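Local coordinates for protein Rik1-associated factor 1 (Schizosaccharomyces pombe, PDB 4O9D) that contributes to heterochromatin formation as a WD-repeat component of the Clr4 methyltransferase complex, which methylates histone H3, at residues G320-M324 and E377-A381; S296-T302 and A337-A342; L75-K80 and D110-W116. All coordinates share one frame; numbering follows the deposited sequence.

Contact 1. Residues G320-M324 and E377-A381; sequences GKTKM and EMNSA
Lys323 reaches across to the loop at 377-381 and grips it at two points with its ammonium group. Lys323 NZ donates to the backbone oxygen Met378 O at 2.6 Å, approaching 20° away from the plane of that carbonyl. The same Lys323 NZ forms a salt bridge at 2.9 Å with Glu377 OE2, which receives it on its anti lone pair, the one turned away from the other carboxylate oxygen. With CG anti to the carbonyl carbon (chi1 -84°) and the rest of the chain extended, the aliphatic part runs alongside the loop, Lys323 CD lying 3.9 Å from Ser380 CA. A lysine suits this partly exposed place because its stem packs while its tip meets both a charge and a carbonyl. A methionine in its place would probably leave the Glu377 carboxylate without its countercharge and the end of the strand less firmly tied. Met324 adds an apolar touch, its bent chain bringing Met324 SD to 3.7 Å from Ala381 CB, a small methyl; Ser380 OG is a further neighbour of the sulfur. Thr322 OG1 accepts from Met324 N, forming an ST turn. The two loops leave the outer strands 315-318 and 371-377 of successive propeller blades. The turn between strands 351-354 and 359-363 ties them further, since Ser356 bonds to the backbone of Lys323 and Gly358 to that of Met378.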
ATOM      1  N   GLY A 320      -4.847  17.966  12.625  1.00 28.86           N
ATOM      2  CA  GLY A 320      -4.615  18.615  13.898  1.00 34.41           C
ATOM      3  C   GLY A 320      -3.473  18.030  14.698  1.00 32.14           C
ATOM      4  O   GLY A 320      -2.679  17.224  14.213  1.00 34.00           O
ATOM      5  N   LYS A 321      -3.393  18.444  15.952  1.00 32.68           N
ATOM      6  CA  LYS A 321      -2.287  18.047  16.812  1.00 33.89           C
ATOM      7  C   LYS A 321      -2.321  16.542  17.002  1.00 33.48           C
ATOM      8  O   LYS A 321      -3.380  15.945  17.059  1.00 30.69           O
ATOM      9  CB  LYS A 321      -2.378  18.742  18.175  1.00 39.87           C
ATOM     10  CG  LYS A 321      -3.156  20.068  18.181  1.00 43.33           C
ATOM     11  CD  LYS A 321      -2.633  21.071  17.158  1.00 43.61           C
ATOM     12  CE  LYS A 321      -2.712  22.511  17.677  1.00 52.22           C
ATOM     13  NZ  LYS A 321      -4.065  22.888  18.223  1.00 53.61           N
ATOM     14  N   THR A 322      -1.145  15.942  17.097  1.00 31.63           N
ATOM     15  CA  THR A 322      -1.012  14.501  17.154  1.00 37.49           C
ATOM     16  C   THR A 322      -1.627  13.965  18.440  1.00 42.71           C
ATOM     17  O   THR A 322      -1.618  14.643  19.464  1.00 38.26           O
ATOM     18  CB  THR A 322       0.461  14.112  17.107  1.00 41.22           C
ATOM     19  OG1 THR A 322       0.595  12.689  17.210  1.00 42.62           O
ATOM     20  CG2 THR A 322       1.219  14.790  18.262  1.00 45.90           C
ATOM     21  N   LYS A 323      -2.178  12.759  18.374  1.00 39.03           N
ATOM     22  CA  LYS A 323      -2.703  12.100  19.559  1.00 43.13           C
ATOM     23  C   LYS A 323      -1.591  11.332  20.267  1.00 47.11           C
ATOM     24  O   LYS A 323      -1.766  10.879  21.399  1.00 51.43           O
ATOM     25  CB  LYS A 323      -3.841  11.139  19.189  1.00 40.94           C
ATOM     26  CG  LYS A 323      -5.204  11.811  19.058  1.00 35.11           C
ATOM     27  CD  LYS A 323      -6.300  10.769  18.904  1.00 33.82           C
ATOM     28  CE  LYS A 323      -7.678  11.288  19.313  1.00 32.79           C
ATOM     29  NZ  LYS A 323      -8.688  10.176  19.412  1.00 33.55           N
ATOM     30  N   MET A 324      -0.450  11.190  19.599  1.00 45.79           N
ATOM     31  CA  MET A 324       0.674  10.430  20.149  1.00 51.28           C
ATOM     32  C   MET A 324       1.356  11.204  21.277  1.00 52.03           C
ATOM     33  O   MET A 324       1.947  12.266  21.047  1.00 53.37           O
ATOM     34  CB  MET A 324       1.703  10.102  19.055  1.00 54.35           C
ATOM     35  CG  MET A 324       1.194   9.179  17.953  1.00 51.74           C
ATOM     36  SD  MET A 324       0.333   7.729  18.605  1.00 63.90           S
ATOM     37  CE  MET A 324       1.709   6.675  19.061  1.00 47.79           C
ATOM     38  N   GLU A 377     -13.360   9.518  14.045  1.00 31.28           N
ATOM     39  CA  GLU A 377     -12.253   9.759  14.957  1.00 28.46           C
ATOM     40  C   GLU A 377     -11.867   8.446  15.649  1.00 34.25           C
ATOM     41  O   GLU A 377     -12.709   7.783  16.295  1.00 31.64           O
ATOM     42  CB  GLU A 377     -12.603  10.799  16.016  1.00 32.35           C
ATOM     43  CG  GLU A 377     -11.526  10.846  17.095  1.00 32.02           C
ATOM     44  CD  GLU A 377     -11.649  12.009  18.037  1.00 40.22           C
ATOM     45  OE1 GLU A 377     -12.645  12.758  17.948  1.00 44.78           O
ATOM     46  OE2 GLU A 377     -10.743  12.167  18.879  1.00 40.75           O
ATOM     47  N   MET A 378     -10.608   8.054  15.502  1.00 28.58           N
ATOM     48  CA  MET A 378     -10.132   6.821  16.130  1.00 32.30           C
ATOM     49  C   MET A 378      -9.350   7.169  17.404  1.00 33.06           C
ATOM     50  O   MET A 378      -9.015   8.329  17.625  1.00 34.02           O
ATOM     51  CB  MET A 378      -9.314   5.977  15.119  1.00 31.04           C
ATOM     52  CG  MET A 378     -10.212   5.310  14.025  1.00 24.97           C
ATOM     53  SD  MET A 378      -9.449   3.940  13.183  1.00 44.31           S
ATOM     54  CE  MET A 378      -9.547   2.673  14.434  1.00 33.36           C
ATOM     55  N   ASN A 379      -9.084   6.171  18.245  1.00 39.35           N
ATOM     56  CA  ASN A 379      -8.521   6.402  19.577  1.00 39.12           C
ATOM     57  C   ASN A 379      -7.073   6.857  19.587  1.00 36.24           C
ATOM     58  O   ASN A 379      -6.577   7.323  20.604  1.00 33.91           O
ATOM     59  CB  ASN A 379      -8.631   5.127  20.420  1.00 38.80           C
ATOM     60  CG  ASN A 379     -10.025   4.913  20.979  1.00 42.91           C
ATOM     61  OD1 ASN A 379     -10.691   5.860  21.394  1.00 43.00           O
ATOM     62  ND2 ASN A 379     -10.476   3.659  20.988  1.00 51.38           N
ATOM     63  N   SER A 380      -6.378   6.702  18.469  1.00 31.80           N
ATOM     64  CA  SER A 380      -4.978   7.094  18.403  1.00 30.07           C
ATOM     65  C   SER A 380      -4.591   7.419  16.941  1.00 32.05           C
ATOM     66  O   SER A 380      -5.438   7.368  16.050  1.00 31.14           O
ATOM     67  CB  SER A 380      -4.117   5.959  18.982  1.00 34.34           C
ATOM     68  OG  SER A 380      -2.756   6.342  19.109  1.00 38.81           O
ATOM     69  N   ALA A 381      -3.330   7.761  16.701  1.00 30.85           N
ATOM     70  CA  ALA A 381      -2.837   8.010  15.332  1.00 36.12           C
ATOM     71  C   ALA A 381      -3.238   6.913  14.325  1.00 29.80           C
ATOM     72  O   ALA A 381      -3.143   5.728  14.614  1.00 28.03           O
ATOM     73  CB  ALA A 381      -1.303   8.171  15.336  1.00 33.85           C
TER

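Contact 2. Residues S296-T302 and A337-A342; sequences SGTDNQT and AGINMA
Ile339 packs its branched side chain against the turn that joins strands 292-297 and 301-306. Ile339 CG2, anti to the backbone N, presses on Ser296 CB at 3.4 Å, a tight carbon pair, while Ile339 CD1 lies 3.6 Å from the backbone carbon Asn300 C. A beta-branched residue suits the spot, offering one arm to the strand and another to the turn. Its own amide is held: Ile339 N donates to Gly297 O at 2.8 Å. The same oxygen closes the type I turn by accepting from Asn300 N, and the two donors come from opposite faces of its plane. Gly338 lies so close to this turn that any CB would run into Gly297 O and Thr298 CA, and its positive phi (64°) also suits a glycine. Asn300 OD1 rests 3.3 Å from Gly338 C, but its hydrogen-bond donor is Ser356 N. One shell out, Asp299 OD1 accepts from Gln301 N in an Asx turn, and Ser296 OG pairs with Thr302 OG1 across the hairpin. The hairpin supplies the two middle strands of one blade, and 337-342 leads into strand 341-344 of the next; Asn282, on strand 281-286, bonds to the carbonyls of Ala337 and Ile339.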
ATOM      1  N   SER A 296       1.197  13.769   0.780  1.00 24.05           N
ATOM      2  CA  SER A 296       0.845  13.749   2.201  1.00 18.50           C
ATOM      3  C   SER A 296       2.057  13.334   3.008  1.00 25.03           C
ATOM      4  O   SER A 296       2.726  12.327   2.705  1.00 23.05           O
ATOM      5  CB  SER A 296      -0.318  12.793   2.508  1.00 23.58           C
ATOM      6  OG  SER A 296      -1.430  12.973   1.651  1.00 20.49           O
ATOM      7  N   GLY A 297       2.350  14.077   4.065  1.00 26.04           N
ATOM      8  CA  GLY A 297       3.608  13.834   4.748  1.00 25.74           C
ATOM      9  C   GLY A 297       3.529  13.561   6.220  1.00 28.84           C
ATOM     10  O   GLY A 297       2.442  13.528   6.818  1.00 28.13           O
ATOM     11  N   THR A 298       4.714  13.374   6.795  1.00 26.78           N
ATOM     12  CA  THR A 298       4.873  13.206   8.235  1.00 28.33           C
ATOM     13  C   THR A 298       4.622  14.513   8.955  1.00 25.71           C
ATOM     14  O   THR A 298       4.547  14.509  10.185  1.00 30.93           O
ATOM     15  CB  THR A 298       6.299  12.708   8.614  1.00 26.72           C
ATOM     16  OG1 THR A 298       7.267  13.729   8.304  1.00 28.69           O
ATOM     17  CG2 THR A 298       6.648  11.402   7.851  1.00 27.13           C
ATOM     18  N   ASP A 299       4.493  15.621   8.214  1.00 28.30           N
ATOM     19  CA  ASP A 299       4.038  16.897   8.806  1.00 30.02           C
ATOM     20  C   ASP A 299       2.544  16.949   9.088  1.00 29.33           C
ATOM     21  O   ASP A 299       2.010  17.977   9.543  1.00 25.14           O
ATOM     22  CB  ASP A 299       4.432  18.109   7.953  1.00 30.76           C
ATOM     23  CG  ASP A 299       3.878  18.059   6.529  1.00 33.59           C
ATOM     24  OD1 ASP A 299       3.252  17.050   6.131  1.00 28.05           O
ATOM     25  OD2 ASP A 299       4.110  19.051   5.792  1.00 35.85           O
ATOM     26  N   ASN A 300       1.865  15.842   8.839  1.00 26.84           N
ATOM     27  CA  ASN A 300       0.436  15.774   9.084  1.00 26.21           C
ATOM     28  C   ASN A 300      -0.351  16.745   8.205  1.00 28.66           C
ATOM     29  O   ASN A 300      -1.361  17.289   8.632  1.00 26.60           O
ATOM     30  CB  ASN A 300       0.155  16.059  10.570  1.00 29.96           C
ATOM     31  CG  ASN A 300      -0.861  15.093  11.180  1.00 30.51           C
ATOM     32  OD1 ASN A 300      -1.051  13.963  10.702  1.00 25.95           O
ATOM     33  ND2 ASN A 300      -1.521  15.540  12.249  1.00 33.16           N
ATOM     34  N   GLN A 301       0.099  16.984   6.976  1.00 27.34           N
ATOM     35  CA  GLN A 301      -0.721  17.773   6.053  1.00 23.88           C
ATOM     36  C   GLN A 301      -0.458  17.299   4.635  1.00 26.32           C
ATOM     37  O   GLN A 301       0.525  16.606   4.403  1.00 24.16           O
ATOM     38  CB  GLN A 301      -0.425  19.272   6.196  1.00 27.64           C
ATOM     39  CG  GLN A 301       1.010  19.652   5.889  1.00 29.08           C
ATOM     40  CD  GLN A 301       1.350  21.046   6.411  1.00 36.85           C
ATOM     41  OE1 GLN A 301       0.549  21.665   7.132  1.00 41.03           O
ATOM     42  NE2 GLN A 301       2.543  21.539   6.070  1.00 29.78           N
ATOM     43  N   THR A 302      -1.355  17.645   3.710  1.00 22.88           N
ATOM     44  CA  THR A 302      -1.266  17.205   2.314  1.00 21.66           C
ATOM     45  C   THR A 302      -1.210  18.429   1.416  1.00 25.09           C
ATOM     46  O   THR A 302      -2.130  19.276   1.452  1.00 25.83           O
ATOM     47  CB  THR A 302      -2.517  16.397   1.913  1.00 20.94           C
ATOM     48  OG1 THR A 302      -2.603  15.194   2.690  1.00 20.24           O
ATOM     49  CG2 THR A 302      -2.508  16.071   0.424  1.00 20.65           C
ATOM     50  N   ALA A 337       4.127  10.099  12.804  1.00 35.58           N
ATOM     51  CA  ALA A 337       4.399   9.913  11.386  1.00 28.42           C
ATOM     52  C   ALA A 337       3.334  10.541  10.476  1.00 25.87           C
ATOM     53  O   ALA A 337       3.277  10.248   9.290  1.00 28.69           O
ATOM     54  CB  ALA A 337       4.567   8.427  11.074  1.00 31.67           C
ATOM     55  N   GLY A 338       2.514  11.443  11.009  1.00 27.09           N
ATOM     56  CA  GLY A 338       1.682  12.280  10.146  1.00 25.94           C
ATOM     57  C   GLY A 338       0.632  11.543   9.323  1.00 24.56           C
ATOM     58  O   GLY A 338      -0.122  10.726   9.845  1.00 26.75           O
ATOM     59  N   ILE A 339       0.549  11.836   8.030  1.00 20.77           N
ATOM     60  CA  ILE A 339      -0.536  11.278   7.231  1.00 21.57           C
ATOM     61  C   ILE A 339      -0.247   9.831   6.759  1.00 25.29           C
ATOM     62  O   ILE A 339       0.661   9.622   5.944  1.00 22.78           O
ATOM     63  CB  ILE A 339      -0.811  12.151   5.978  1.00 23.63           C
ATOM     64  CG1 ILE A 339      -1.053  13.638   6.340  1.00 23.97           C
ATOM     65  CG2 ILE A 339      -1.977  11.573   5.187  1.00 24.84           C
ATOM     66  CD1 ILE A 339      -2.268  13.903   7.191  1.00 24.17           C
ATOM     67  N   ASN A 340      -1.035   8.854   7.227  1.00 22.72           N
ATOM     68  CA  ASN A 340      -0.861   7.449   6.827  1.00 25.17           C
ATOM     69  C   ASN A 340      -1.993   6.877   5.966  1.00 26.00           C
ATOM     70  O   ASN A 340      -1.993   5.687   5.609  1.00 26.19           O
ATOM     71  CB  ASN A 340      -0.718   6.559   8.051  1.00 23.11           C
ATOM     72  CG  ASN A 340       0.684   6.547   8.602  1.00 31.40           C
ATOM     73  OD1 ASN A 340       1.661   6.681   7.858  1.00 30.42           O
ATOM     74  ND2 ASN A 340       0.797   6.396   9.932  1.00 33.53           N
ATOM     75  N   MET A 341      -2.980   7.701   5.686  1.00 19.18           N
ATOM     76  CA  MET A 341      -4.069   7.322   4.811  1.00 21.86           C
ATOM     77  C   MET A 341      -4.345   8.450   3.824  1.00 23.08           C
ATOM     78  O   MET A 341      -4.531   9.591   4.233  1.00 20.17           O
ATOM     79  CB  MET A 341      -5.342   7.071   5.632  1.00 21.49           C
ATOM     80  CG  MET A 341      -6.597   7.054   4.774  1.00 24.36           C
ATOM     81  SD  MET A 341      -8.110   6.881   5.736  1.00 34.35           S
ATOM     82  CE  MET A 341      -9.242   6.539   4.412  1.00 26.40           C
ATOM     83  N   ALA A 342      -4.371   8.142   2.529  1.00 21.29           N
ATOM     84  CA  ALA A 342      -4.656   9.160   1.530  1.00 24.36           C
ATOM     85  C   ALA A 342      -5.207   8.499   0.271  1.00 25.07           C
ATOM     86  O   ALA A 342      -4.460   7.867  -0.462  1.00 19.35           O
ATOM     87  CB  ALA A 342      -3.390   9.969   1.206  1.00 24.27           C
TER

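Contact 3. Residues L75-K80 and D110-W116; sequences LESHYK and DNAVKVW. With EDO (1,2-ethanediol), chain D.
His78 projects from 75-80 onto Asp110 and Lys114. His78 CB already lies 3.2 Å from Asp110 OD2, and a chi1 of -56°, which sets CG beside the backbone N, carries the ring past the carboxylate, the two planes 78° apart. His78 ND1 donates to Asp110 OD1 at 2.9 Å on the syn side of the carboxylate, with the bond somewhat bent. His78 CE1 comes 3.3 Å from Ala112 O, which sits near the ring plane and has no hydrogen-bond partner in the model. NE2, at the tip, bonds to Thr106 OG1 on strand 103-108, and that hydroxyl is also bonded to Trp116 NE1. Asp110, His78, Thr106 and Trp116 thus form the Asp-His-Ser/Thr-Trp tetrad of WD40 propellers, a largely buried network within one blade. Asp110 OD1 serves a second purpose, accepting from Ala112 N in an Asx turn, from the opposite face of the carboxylate plane. Over one face of the imidazole lies Lys114 CD, a CH-pi contact 3.8 Å from the centroid of the His78 ring. The extended lysine chain suits the place, since Lys114 NZ goes on to Ser77 O at 2.8 Å and to a water that also accepts from Tyr79 N and donates to Asp110 OD2. Leu75 CD1 covers the five-membered ring of Trp116, 3.8 Å from its centroid. At the other end, a 1,2-ethanediol, probably picked up from the crystallisation solution, donates through O2 to Asp110 O, with Lys80 CE beside it.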
ATOM      1  N   LEU A  75      -4.025 -16.628  10.627  1.00 31.23           N
ATOM      2  CA  LEU A  75      -3.218 -17.553   9.799  1.00 28.77           C
ATOM      3  C   LEU A  75      -1.860 -17.860  10.417  1.00 31.03           C
ATOM      4  O   LEU A  75      -1.375 -17.126  11.267  1.00 29.08           O
ATOM      5  CB  LEU A  75      -2.991 -17.020   8.368  1.00 34.89           C
ATOM      6  CG  LEU A  75      -4.181 -16.725   7.445  1.00 36.42           C
ATOM      7  CD1 LEU A  75      -3.688 -16.291   6.029  1.00 28.75           C
ATOM      8  CD2 LEU A  75      -5.102 -17.914   7.357  1.00 36.35           C
ATOM      9  N   GLU A  76      -1.233 -18.948   9.966  1.00 31.70           N
ATOM     10  CA  GLU A  76       0.075 -19.329  10.473  1.00 33.26           C
ATOM     11  C   GLU A  76       1.095 -18.182  10.319  1.00 30.28           C
ATOM     12  O   GLU A  76       2.005 -18.031  11.145  1.00 29.19           O
ATOM     13  CB  GLU A  76       0.562 -20.601   9.761  1.00 33.21           C
ATOM     14  CG  GLU A  76       2.053 -20.790   9.815  1.00 38.54           C
ATOM     15  CD  GLU A  76       2.493 -22.210   9.484  1.00 49.30           C
ATOM     16  OE1 GLU A  76       2.042 -22.778   8.456  1.00 46.98           O
ATOM     17  OE2 GLU A  76       3.298 -22.757  10.265  1.00 53.67           O
ATOM     18  N   SER A  77       0.925 -17.385   9.262  1.00 30.32           N
ATOM     19  CA  SER A  77       1.656 -16.117   9.075  1.00 28.18           C
ATOM     20  C   SER A  77       3.170 -16.275   8.842  1.00 28.21           C
ATOM     21  O   SER A  77       3.607 -17.307   8.360  1.00 32.17           O
ATOM     22  CB  SER A  77       1.386 -15.161  10.238  1.00 30.79           C
ATOM     23  OG  SER A  77       1.767 -13.827   9.893  1.00 31.48           O
ATOM     24  N   HIS A  78       3.942 -15.231   9.159  1.00 27.57           N
ATOM     25  CA  HIS A  78       5.405 -15.215   9.002  1.00 29.08           C
ATOM     26  C   HIS A  78       6.050 -14.975  10.366  1.00 32.10           C
ATOM     27  O   HIS A  78       5.549 -14.168  11.141  1.00 36.66           O
ATOM     28  CB  HIS A  78       5.837 -14.070   8.069  1.00 29.86           C
ATOM     29  CG  HIS A  78       5.191 -14.092   6.715  1.00 28.24           C
ATOM     30  ND1 HIS A  78       5.906 -14.294   5.553  1.00 26.27           N
ATOM     31  CD2 HIS A  78       3.900 -13.940   6.338  1.00 25.70           C
ATOM     32  CE1 HIS A  78       5.085 -14.252   4.516  1.00 24.78           C
ATOM     33  NE2 HIS A  78       3.859 -14.058   4.966  1.00 22.53           N
ATOM     34  N   TYR A  79       7.180 -15.620  10.649  1.00 32.16           N
ATOM     35  CA  TYR A  79       7.758 -15.551  11.993  1.00 37.45           C
ATOM     36  C   TYR A  79       9.223 -15.998  12.016  1.00 41.52           C
ATOM     37  O   TYR A  79       9.704 -16.629  11.076  1.00 35.20           O
ATOM     38  CB  TYR A  79       6.951 -16.443  12.940  1.00 35.39           C
ATOM     39  CG  TYR A  79       6.848 -17.863  12.432  1.00 42.23           C
ATOM     40  CD1 TYR A  79       7.811 -18.810  12.747  1.00 45.10           C
ATOM     41  CD2 TYR A  79       5.807 -18.249  11.600  1.00 42.31           C
ATOM     42  CE1 TYR A  79       7.728 -20.108  12.257  1.00 47.53           C
ATOM     43  CE2 TYR A  79       5.716 -19.540  11.112  1.00 41.12           C
ATOM     44  CZ  TYR A  79       6.680 -20.464  11.441  1.00 47.24           C
ATOM     45  OH  TYR A  79       6.590 -21.750  10.954  1.00 49.70           O
ATOM     46  N   LYS A  80       9.928 -15.663  13.095  1.00 45.78           N
ATOM     47  CA  LYS A  80      11.285 -16.175  13.319  1.00 50.62           C
ATOM     48  C   LYS A  80      11.379 -16.607  14.782  1.00 50.78           C
ATOM     49  O   LYS A  80      10.575 -16.175  15.614  1.00 53.42           O
ATOM     50  CB  LYS A  80      12.354 -15.105  13.034  1.00 49.37           C
ATOM     51  CG  LYS A  80      12.310 -14.459  11.641  1.00 49.98           C
ATOM     52  CD  LYS A  80      13.156 -13.161  11.578  1.00 46.61           C
ATOM     53  CE  LYS A  80      13.251 -12.622  10.146  1.00 47.32           C
ATOM     54  NZ  LYS A  80      14.081 -11.377   9.974  1.00 41.43           N
ATOM     55  N   ASP A 110      10.180 -11.733   7.435  1.00 34.42           N
ATOM     56  CA  ASP A 110      10.917 -13.001   7.492  1.00 37.38           C
ATOM     57  C   ASP A 110      11.603 -13.351   6.159  1.00 35.73           C
ATOM     58  O   ASP A 110      12.180 -14.428   6.025  1.00 35.79           O
ATOM     59  CB  ASP A 110       9.990 -14.142   7.911  1.00 32.53           C
ATOM     60  CG  ASP A 110       8.954 -14.455   6.859  1.00 33.52           C
ATOM     61  OD1 ASP A 110       8.687 -13.568   6.011  1.00 30.89           O
ATOM     62  OD2 ASP A 110       8.400 -15.581   6.889  1.00 35.12           O
ATOM     63  N   ASN A 111      11.552 -12.436   5.185  1.00 29.29           N
ATOM     64  CA  ASN A 111      12.147 -12.662   3.859  1.00 34.55           C
ATOM     65  C   ASN A 111      11.396 -13.636   2.956  1.00 29.21           C
ATOM     66  O   ASN A 111      11.985 -14.150   2.020  1.00 30.84           O
ATOM     67  CB  ASN A 111      13.596 -13.194   3.972  1.00 31.17           C
ATOM     68  CG  ASN A 111      14.492 -12.291   4.794  1.00 33.49           C
ATOM     69  OD1 ASN A 111      14.076 -11.208   5.252  1.00 34.83           O
ATOM     70  ND2 ASN A 111      15.731 -12.730   4.996  1.00 36.39           N
ATOM     71  N   ALA A 112      10.127 -13.914   3.236  1.00 27.14           N
ATOM     72  CA  ALA A 112       9.401 -14.934   2.472  1.00 26.40           C
ATOM     73  C   ALA A 112       8.139 -14.389   1.809  1.00 26.14           C
ATOM     74  O   ALA A 112       7.481 -13.527   2.363  1.00 25.17           O
ATOM     75  CB  ALA A 112       9.053 -16.141   3.384  1.00 24.59           C
ATOM     76  N   VAL A 113       7.826 -14.868   0.604  1.00 23.44           N
ATOM     77  CA  VAL A 113       6.506 -14.672   0.053  1.00 22.29           C
ATOM     78  C   VAL A 113       5.691 -15.970   0.270  1.00 23.89           C
ATOM     79  O   VAL A 113       6.165 -17.056  -0.088  1.00 22.31           O
ATOM     80  CB  VAL A 113       6.567 -14.354  -1.459  1.00 23.61           C
ATOM     81  CG1 VAL A 113       5.185 -14.051  -1.970  1.00 20.93           C
ATOM     82  CG2 VAL A 113       7.493 -13.159  -1.733  1.00 27.00           C
ATOM     83  N   LYS A 114       4.494 -15.865   0.845  1.00 22.38           N
ATOM     84  CA  LYS A 114       3.625 -17.044   1.050  1.00 23.61           C
ATOM     85  C   LYS A 114       2.304 -16.931   0.297  1.00 28.96           C
ATOM     86  O   LYS A 114       1.821 -15.825  -0.018  1.00 23.30           O
ATOM     87  CB  LYS A 114       3.375 -17.311   2.543  1.00 23.12           C
ATOM     88  CG  LYS A 114       4.661 -17.722   3.290  1.00 24.65           C
ATOM     89  CD  LYS A 114       4.505 -17.839   4.815  1.00 27.25           C
ATOM     90  CE  LYS A 114       5.808 -18.307   5.497  1.00 27.75           C
ATOM     91  NZ  LYS A 114       5.625 -18.601   6.953  1.00 31.30           N
ATOM     92  N   VAL A 115       1.732 -18.094   0.008  1.00 25.88           N
ATOM     93  CA  VAL A 115       0.491 -18.198  -0.747  1.00 25.14           C
ATOM     94  C   VAL A 115      -0.504 -19.026   0.086  1.00 29.71           C
ATOM     95  O   VAL A 115      -0.204 -20.180   0.416  1.00 27.27           O
ATOM     96  CB  VAL A 115       0.738 -18.927  -2.099  1.00 21.45           C
ATOM     97  CG1 VAL A 115      -0.561 -19.057  -2.869  1.00 25.48           C
ATOM     98  CG2 VAL A 115       1.789 -18.196  -2.916  1.00 24.13           C
ATOM     99  N   TRP A 116      -1.667 -18.454   0.411  1.00 26.49           N
ATOM    100  CA  TRP A 116      -2.644 -19.112   1.280  1.00 26.74           C
ATOM    101  C   TRP A 116      -3.975 -19.350   0.550  1.00 28.47           C
ATOM    102  O   TRP A 116      -4.412 -18.516  -0.237  1.00 26.57           O
ATOM    103  CB  TRP A 116      -2.937 -18.256   2.530  1.00 27.37           C
ATOM    104  CG  TRP A 116      -1.746 -17.656   3.212  1.00 25.30           C
ATOM    105  CD1 TRP A 116      -1.143 -16.460   2.908  1.00 28.76           C
ATOM    106  CD2 TRP A 116      -1.026 -18.188   4.340  1.00 29.95           C
ATOM    107  NE1 TRP A 116      -0.085 -16.227   3.764  1.00 24.75           N
ATOM    108  CE2 TRP A 116       0.011 -17.276   4.643  1.00 30.40           C
ATOM    109  CE3 TRP A 116      -1.144 -19.356   5.108  1.00 29.36           C
ATOM    110  CZ2 TRP A 116       0.919 -17.499   5.674  1.00 28.29           C
ATOM    111  CZ3 TRP A 116      -0.252 -19.567   6.133  1.00 26.17           C
ATOM    112  CH2 TRP A 116       0.774 -18.653   6.402  1.00 29.28           C
TER
HETATM  113  C1  EDO D 702      15.763 -16.689   7.631  1.00 51.64           C
HETATM  114  O1  EDO D 702      15.888 -17.078   6.262  1.00 42.26           O
HETATM  115  C2  EDO D 702      15.289 -15.241   7.700  1.00 48.40           C
HETATM  116  O2  EDO D 702      13.948 -15.223   8.204  1.00 49.01           O
HETATM  117  O   HOH W   1       7.936 -17.807   8.561  1.00 36.07           O

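Contacts 1 and 2 both join the blade that runs from strand 281-286 to strand 315-318 to the one that follows, contact 2 buried and nearer the centre of the chain (about 14 Å against 21 Å between centres), contact 1 farther out and partly exposed. They touch through a weak hydrogen bond from Asn300 to Gly320 O; Ser356 takes part in the surroundings of both. The outer contact relies on a charged pair and a thioether, the inner one on backbone bonding, glycine and a branched aliphatic chain. Contact 3 lies across the chain's centre from contact 2, their centres about 29 Å apart. Largely buried, it ties the loop arriving from the preceding blade to the turn and strand of its own, drawing on side-chain polarity, aromatic rings and a water.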